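Local coordinates for tailspike protein (Siphovirus 9NA, PDB 3RIQ) that probably recognises and cleaves the O-antigen of Salmonella lipopolysaccharide as an endorhamnosidase, serving as the receptor-binding tailspike of the phage, at residues A[218-223]-A[233-238]; A[246-251]-A[278-283]. All coordinates share one frame; numbering follows the deposited sequence.

Contact 1. Residues A[218-223]-A[233-238]; sequences SAVLFI and GGVRDL
Val220 and Val235 meet tip to tip, and the bump that counts is CG2 of Val235. It sits in a hollow walled by the isopropyl group of Val220 and by the Phe222 ring. It lies 3.9 Å from Val220 CB, with Val220 CG1 equally near, and also touches Phe222 CE2 at 3.7 Å, meeting the ring at its edge and close to its plane. CG2 of Val235 stands anti to the carbonyl carbon, and that rotation turns the methyl into the hollow.

The Phe222 ring reaches across to strand 234-236 and rests on the backbone of Gly234, its CZ 3.5 Å from the CA of Gly234. Gly234 adopts a positive phi (130°), at which a CB would be jammed against the preceding carbonyl oxygen; the backbone angles by themselves call for glycine.

Strands 220-223 and 234-236 run nearly antiparallel (157°), yet their axes stay 8.6 Å apart and no hydrogen bond joins them. They are facing walls of one right-handed beta-helix, and their side chains meet in its interior. Phe193 and Phe267, from neighbouring strands, also pack on Phe222.

At 237 the chain turns a corner, which brings Leu238 back inward. Its side chain and that of Val220 cross obliquely, with Leu238 CD2 3.8 Å from Val220 CG2; CD2 approaches Ala219 CB more loosely, at 4.3 Å. On the outer side of this corner Arg236 NH1 forms a salt bridge to Asp237 OD2 (3.0 Å), and a long, weak ion pair links Arg236 NH1 to Asp237 of the second subunit.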
ATOM      1  N   SER A 218      10.752  23.758  -1.375  1.00 12.82           N
ATOM      2  CA  SER A 218      10.112  22.455  -1.254  1.00 12.32           C
ATOM      3  C   SER A 218       8.938  22.434  -2.228  1.00 11.96           C
ATOM      4  O   SER A 218       8.377  23.497  -2.533  1.00 12.16           O
ATOM      5  CB  SER A 218       9.663  22.212   0.195  1.00 12.57           C
ATOM      6  OG  SER A 218      10.774  22.244   1.098  1.00 12.74           O
ATOM      7  N   ALA A 219       8.543  21.266  -2.751  1.00 11.32           N
ATOM      8  CA  ALA A 219       7.527  21.319  -3.803  1.00 11.28           C
ATOM      9  C   ALA A 219       6.234  21.968  -3.293  1.00 11.03           C
ATOM     10  O   ALA A 219       5.619  22.805  -3.996  1.00 11.57           O
ATOM     11  CB  ALA A 219       7.247  19.952  -4.392  1.00 11.03           C
ATOM     12  N   VAL A 220       5.821  21.591  -2.081  1.00 11.37           N
ATOM     13  CA  VAL A 220       4.682  22.225  -1.410  1.00 10.53           C
ATOM     14  C   VAL A 220       5.134  22.563  -0.020  1.00 10.82           C
ATOM     15  O   VAL A 220       5.788  21.733   0.640  1.00 11.43           O
ATOM     16  CB  VAL A 220       3.425  21.301  -1.355  1.00 10.34           C
ATOM     17  CG1 VAL A 220       2.245  22.078  -0.783  1.00 12.26           C
ATOM     18  CG2 VAL A 220       3.089  20.718  -2.748  1.00 12.32           C
ATOM     19  N   LEU A 221       4.775  23.780   0.441  1.00 11.13           N
ATOM     20  CA  LEU A 221       5.200  24.281   1.752  1.00 10.84           C
ATOM     21  C   LEU A 221       3.991  24.815   2.526  1.00 11.32           C
ATOM     22  O   LEU A 221       3.187  25.602   1.974  1.00 12.17           O
ATOM     23  CB  LEU A 221       6.230  25.403   1.547  1.00 11.25           C
ATOM     24  CG  LEU A 221       6.707  26.101   2.833  1.00 11.27           C
ATOM     25  CD1 LEU A 221       7.532  25.142   3.672  1.00 13.74           C
ATOM     26  CD2 LEU A 221       7.518  27.311   2.488  1.00 13.34           C
ATOM     27  N   PHE A 222       3.825  24.346   3.760  1.00 11.06           N
ATOM     28  CA  PHE A 222       2.729  24.785   4.666  1.00 11.02           C
ATOM     29  C   PHE A 222       3.258  25.658   5.809  1.00 11.70           C
ATOM     30  O   PHE A 222       4.250  25.298   6.453  1.00 12.13           O
ATOM     31  CB  PHE A 222       2.011  23.581   5.286  1.00 10.78           C
ATOM     32  CG  PHE A 222       1.268  22.745   4.280  1.00 10.25           C
ATOM     33  CD1 PHE A 222      -0.078  22.986   3.998  1.00 12.14           C
ATOM     34  CD2 PHE A 222       1.938  21.768   3.535  1.00 11.11           C
ATOM     35  CE1 PHE A 222      -0.764  22.243   3.025  1.00 11.97           C
ATOM     36  CE2 PHE A 222       1.246  21.021   2.566  1.00 12.78           C
ATOM     37  CZ  PHE A 222      -0.086  21.269   2.305  1.00 12.33           C
ATOM     38  N   ILE A 223       2.602  26.809   6.022  1.00 11.74           N
ATOM     39  CA  ILE A 223       2.930  27.727   7.104  1.00 11.77           C
ATOM     40  C   ILE A 223       1.657  28.039   7.892  1.00 12.20           C
ATOM     41  O   ILE A 223       0.700  28.595   7.329  1.00 11.18           O
ATOM     42  CB  ILE A 223       3.526  29.039   6.499  1.00 12.19           C
ATOM     43  CG1 ILE A 223       4.895  28.757   5.895  1.00 12.08           C
ATOM     44  CG2 ILE A 223       3.583  30.186   7.544  1.00 12.43           C
ATOM     45  CD1 ILE A 223       5.386  29.856   4.894  1.00 13.94           C
ATOM     46  N   GLY A 233      -6.693  19.141   4.434  1.00 10.63           N
ATOM     47  CA  GLY A 233      -5.466  19.891   4.100  1.00 10.68           C
ATOM     48  C   GLY A 233      -4.320  18.919   3.909  1.00  9.79           C
ATOM     49  O   GLY A 233      -4.281  17.862   4.572  1.00 11.10           O
ATOM     50  N   GLY A 234      -3.370  19.291   3.047  1.00  9.54           N
ATOM     51  CA  GLY A 234      -2.168  18.481   2.825  1.00 10.55           C
ATOM     52  C   GLY A 234      -1.869  18.216   1.373  1.00 10.62           C
ATOM     53  O   GLY A 234      -2.160  19.047   0.510  1.00 10.51           O
ATOM     54  N   VAL A 235      -1.253  17.065   1.095  1.00 10.65           N
ATOM     55  CA  VAL A 235      -0.796  16.754  -0.267  1.00 10.55           C
ATOM     56  C   VAL A 235      -1.136  15.302  -0.574  1.00 10.12           C
ATOM     57  O   VAL A 235      -0.866  14.412   0.242  1.00 12.15           O
ATOM     58  CB  VAL A 235       0.743  16.941  -0.433  1.00  9.54           C
ATOM     59  CG1 VAL A 235       1.174  16.571  -1.849  1.00 11.54           C
ATOM     60  CG2 VAL A 235       1.164  18.371  -0.047  1.00 12.27           C
ATOM     61  N   ARG A 236      -1.681  15.060  -1.782  1.00  9.65           N
ATOM     62  CA  ARG A 236      -1.992  13.685  -2.221  1.00  9.90           C
ATOM     63  C   ARG A 236      -1.563  13.473  -3.665  1.00 10.33           C
ATOM     64  O   ARG A 236      -1.764  14.382  -4.484  1.00 11.04           O
ATOM     65  CB  ARG A 236      -3.493  13.395  -2.063  1.00 11.14           C
ATOM     66  CG  ARG A 236      -3.892  12.002  -2.553  1.00 11.47           C
ATOM     67  CD  ARG A 236      -5.299  11.592  -2.158  1.00 12.57           C
ATOM     68  NE  ARG A 236      -6.387  12.516  -2.523  1.00 13.47           N
ATOM     69  CZ  ARG A 236      -7.064  12.471  -3.675  1.00 14.76           C
ATOM     70  NH1 ARG A 236      -6.676  11.626  -4.643  1.00 14.93           N
ATOM     71  NH2 ARG A 236      -8.129  13.276  -3.870  1.00 16.78           N
ATOM     72  N   ASP A 237      -0.943  12.311  -3.951  1.00 10.55           N
ATOM     73  CA  ASP A 237      -0.642  11.887  -5.358  1.00 10.81           C
ATOM     74  C   ASP A 237       0.253  12.885  -6.079  1.00 11.08           C
ATOM     75  O   ASP A 237      -0.092  13.352  -7.186  1.00 12.69           O
ATOM     76  CB  ASP A 237      -1.931  11.702  -6.166  1.00 10.96           C
ATOM     77  CG  ASP A 237      -2.820  10.607  -5.626  1.00 12.01           C
ATOM     78  OD1 ASP A 237      -2.309   9.666  -4.993  1.00 13.12           O
ATOM     79  OD2 ASP A 237      -4.052  10.679  -5.867  1.00 13.87           O
ATOM     80  N   LEU A 238       1.391  13.230  -5.467  1.00 10.42           N
ATOM     81  CA  LEU A 238       2.323  14.197  -6.069  1.00  9.96           C
ATOM     82  C   LEU A 238       3.678  13.530  -6.324  1.00 10.34           C
ATOM     83  O   LEU A 238       4.144  12.718  -5.512  1.00 12.25           O
ATOM     84  CB  LEU A 238       2.536  15.375  -5.090  1.00 10.16           C
ATOM     85  CG  LEU A 238       3.504  16.458  -5.563  1.00 10.01           C
ATOM     86  CD1 LEU A 238       2.929  17.242  -6.747  1.00 12.97           C
ATOM     87  CD2 LEU A 238       3.840  17.393  -4.395  1.00 12.65           C
TER

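Contact 2. Residues A[246-251]-A[278-283]; sequences SGVKTY and DGIDVN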
ATOM      1  N   SER A 246      13.114  20.178   0.561  1.00 12.63           N
ATOM      2  CA  SER A 246      12.525  18.876   0.872  1.00 12.66           C
ATOM      3  C   SER A 246      11.312  18.549  -0.015  1.00 12.32           C
ATOM      4  O   SER A 246      10.658  19.444  -0.560  1.00 11.68           O
ATOM      5  CB  SER A 246      12.171  18.797   2.347  1.00 12.71           C
ATOM      6  OG  SER A 246      13.329  18.794   3.154  1.00 12.75           O
ATOM      7  N   GLY A 247      11.018  17.261  -0.175  1.00 13.05           N
ATOM      8  CA  GLY A 247      10.027  16.847  -1.188  1.00 12.29           C
ATOM      9  C   GLY A 247       8.720  17.598  -0.993  1.00 12.34           C
ATOM     10  O   GLY A 247       8.172  18.173  -1.947  1.00 13.48           O
ATOM     11  N   VAL A 248       8.221  17.585   0.251  1.00 11.82           N
ATOM     12  CA  VAL A 248       7.207  18.531   0.720  1.00 11.41           C
ATOM     13  C   VAL A 248       7.658  18.917   2.136  1.00 11.30           C
ATOM     14  O   VAL A 248       8.449  18.206   2.778  1.00 12.92           O
ATOM     15  CB  VAL A 248       5.768  17.938   0.773  1.00 12.51           C
ATOM     16  CG1 VAL A 248       5.282  17.513  -0.625  1.00 14.32           C
ATOM     17  CG2 VAL A 248       5.664  16.775   1.807  1.00 13.46           C
ATOM     18  N   LYS A 249       7.124  20.011   2.662  1.00 11.24           N
ATOM     19  CA  LYS A 249       7.589  20.512   3.972  1.00 11.16           C
ATOM     20  C   LYS A 249       6.510  21.200   4.779  1.00 12.07           C
ATOM     21  O   LYS A 249       5.736  22.008   4.219  1.00 11.50           O
ATOM     22  CB  LYS A 249       8.728  21.536   3.745  1.00 11.29           C
ATOM     23  CG  LYS A 249       9.297  22.162   5.019  1.00 12.15           C
ATOM     24  CD  LYS A 249      10.564  22.992   4.747  1.00 14.75           C
ATOM     25  CE  LYS A 249      10.970  23.728   6.020  1.00 17.54           C
ATOM     26  NZ  LYS A 249      12.080  24.750   5.830  1.00 19.98           N
ATOM     27  N   THR A 250       6.484  20.906   6.082  1.00 11.17           N
ATOM     28  CA  THR A 250       5.760  21.731   7.047  1.00 11.69           C
ATOM     29  C   THR A 250       6.804  22.641   7.696  1.00 11.50           C
ATOM     30  O   THR A 250       7.817  22.173   8.204  1.00 12.16           O
ATOM     31  CB  THR A 250       5.026  20.883   8.090  1.00 11.15           C
ATOM     32  OG1 THR A 250       5.946  19.977   8.725  1.00 12.02           O
ATOM     33  CG2 THR A 250       3.928  20.070   7.433  1.00 12.12           C
ATOM     34  N   TYR A 251       6.569  23.946   7.657  1.00 12.38           N
ATOM     35  CA  TYR A 251       7.532  24.901   8.221  1.00 12.63           C
ATOM     36  C   TYR A 251       7.687  24.687   9.737  1.00 13.17           C
ATOM     37  O   TYR A 251       6.765  24.284  10.437  1.00 13.12           O
ATOM     38  CB  TYR A 251       7.082  26.357   7.896  1.00 12.57           C
ATOM     39  CG  TYR A 251       8.217  27.391   7.832  1.00 13.34           C
ATOM     40  CD1 TYR A 251       8.842  27.690   6.633  1.00 16.36           C
ATOM     41  CD2 TYR A 251       8.625  28.073   8.968  1.00 13.93           C
ATOM     42  CE1 TYR A 251       9.878  28.614   6.584  1.00 18.38           C
ATOM     43  CE2 TYR A 251       9.647  28.991   8.926  1.00 17.24           C
ATOM     44  CZ  TYR A 251      10.263  29.263   7.741  1.00 19.06           C
ATOM     45  OH  TYR A 251      11.287  30.208   7.674  1.00 22.50           O
ATOM     46  N   ASP A 278      15.267  16.621   2.574  1.00 12.52           N
ATOM     47  CA  ASP A 278      14.680  15.359   3.077  1.00 13.44           C
ATOM     48  C   ASP A 278      13.492  14.929   2.217  1.00 12.31           C
ATOM     49  O   ASP A 278      12.703  15.771   1.770  1.00 12.85           O
ATOM     50  CB  ASP A 278      14.234  15.571   4.526  1.00 13.51           C
ATOM     51  CG  ASP A 278      15.326  16.236   5.332  1.00 13.75           C
ATOM     52  OD1 ASP A 278      16.469  15.720   5.251  1.00 14.09           O
ATOM     53  OD2 ASP A 278      15.083  17.301   5.945  1.00 14.78           O
ATOM     54  N   GLY A 279      13.361  13.632   1.973  1.00 12.60           N
ATOM     55  CA  GLY A 279      12.291  13.146   1.081  1.00 12.88           C
ATOM     56  C   GLY A 279      10.921  13.719   1.421  1.00 11.84           C
ATOM     57  O   GLY A 279      10.153  14.114   0.529  1.00 12.83           O
ATOM     58  N   ILE A 280      10.576  13.710   2.706  1.00 11.09           N
ATOM     59  CA  ILE A 280       9.533  14.597   3.210  1.00 10.75           C
ATOM     60  C   ILE A 280      10.099  15.186   4.494  1.00 11.00           C
ATOM     61  O   ILE A 280      10.893  14.527   5.179  1.00 11.82           O
ATOM     62  CB  ILE A 280       8.174  13.858   3.492  1.00 11.30           C
ATOM     63  CG1 ILE A 280       8.298  12.797   4.603  1.00 12.54           C
ATOM     64  CG2 ILE A 280       7.607  13.261   2.210  1.00 13.47           C
ATOM     65  CD1 ILE A 280       6.974  12.121   4.945  1.00 14.61           C
ATOM     66  N   ASP A 281       9.705  16.426   4.812  1.00 11.90           N
ATOM     67  CA  ASP A 281      10.137  17.076   6.073  1.00 11.17           C
ATOM     68  C   ASP A 281       8.855  17.481   6.786  1.00 12.01           C
ATOM     69  O   ASP A 281       8.326  18.574   6.536  1.00 13.46           O
ATOM     70  CB  ASP A 281      10.994  18.326   5.783  1.00 12.73           C
ATOM     71  CG  ASP A 281      11.302  19.124   7.039  1.00 14.08           C
ATOM     72  OD1 ASP A 281      11.026  18.602   8.152  1.00 16.81           O
ATOM     73  OD2 ASP A 281      11.846  20.255   6.916  1.00 16.41           O
ATOM     74  N   VAL A 282       8.336  16.600   7.633  1.00 11.61           N
ATOM     75  CA  VAL A 282       7.088  16.903   8.345  1.00 12.65           C
ATOM     76  C   VAL A 282       7.469  17.160   9.805  1.00 12.65           C
ATOM     77  O   VAL A 282       7.069  16.425  10.712  1.00 13.25           O
ATOM     78  CB  VAL A 282       6.044  15.771   8.180  1.00 11.81           C
ATOM     79  CG1 VAL A 282       4.703  16.168   8.817  1.00 13.84           C
ATOM     80  CG2 VAL A 282       5.807  15.479   6.680  1.00 14.82           C
ATOM     81  N   ASN A 283       8.323  18.174  10.013  1.00 12.90           N
ATOM     82  CA  ASN A 283       8.720  18.590  11.354  1.00 12.58           C
ATOM     83  C   ASN A 283       8.069  19.911  11.740  1.00 12.17           C
ATOM     84  O   ASN A 283       7.766  20.751  10.865  1.00 12.99           O
ATOM     85  CB  ASN A 283      10.248  18.755  11.415  1.00 13.46           C
ATOM     86  CG  ASN A 283      10.976  17.413  11.437  1.00 12.87           C
ATOM     87  OD1 ASN A 283      11.401  16.941  12.507  1.00 14.69           O
ATOM     88  ND2 ASN A 283      11.114  16.784  10.270  1.00 14.69           N
TER
HETATM   89  O   HOH W   1      13.576  20.772   4.966  1.00 19.01           O
HETATM   90  O   HOH W   2       4.980  22.236  11.237  1.00 12.29           O
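Gly247 N donates to Asp278 O at 3.0 Å, the first of three backbone hydrogen bonds that bind 246-251 to 278-283. Asp281 N gives the next to Val248 O, and Thr250 N the third to Asp281 O. Asp281 thus offers both its N-H and its carbonyl to the neighbouring strand, which is parallel and pairs Lys249 with Asp281. The same carbonyl is approached by Lys249 CA at 3.3 Å in a CA-H...O contact.

These are successive turns of the right-handed beta-helix, stacked along its axis. Strand 281-282 in turn pairs in parallel with strand 326-327, on its side away from 249-250.

Two hydroxyls add side-chain bonds. Ser246 OG accepts from Asp278 N (3.0 Å) and shares water 1 with Asp281 OD2. Thr250 OG1 donates to Asn283 O at 2.9 Å, coming from above the carbonyl plane, 48° out of it; a chi1 of 54° puts OG1 between the backbone N and carbonyl carbon of its own residue. Asn283 O also receives a hydrogen bond from water 2, which donates to Tyr251 O as well, and another from Gln252 NE2.

Among charged groups, Lys249 and Asp281 lie side by side and point the same way. The contact is made by the methylenes: CG, CD and CE all pass Asp281 OD2 at about 3.7 Å, while the extended chain carries NZ to 4.6 Å from it, too far for a salt bridge. Asp281 OD1 instead takes Asn283 ND2 at 2.8 Å, nearly along its C-O axis, and Gln252 NE2 binds OD2.

Apolar side chains meet on the inner side, where Val248 and Ile280 lie side by side with their CG2 atoms 4.0 Å apart, next to Ile270 and Ile315 respectively.

Both contacts are buried in the same beta-helix, their centres about 9 Å apart, and they share a wall: strand 220-223 of contact 1 neighbours strand 249-250 of contact 2, joined through Val220 O to Lys249 N and Phe222 O to Tyr251 N. Contact 1 joins opposing walls across the packed interior by apolar side chains and the packing of a ring on a glycine backbone, with no hydrogen bond. Contact 2 runs along the axis between adjacent turns, and its backbone hydrogen bonds are supplemented by hydroxyls, a carboxylate and water. The outer margins differ too: Arg236 and Asp237 of contact 1 approach other subunits, whereas no other chain touches the segments of contact 2.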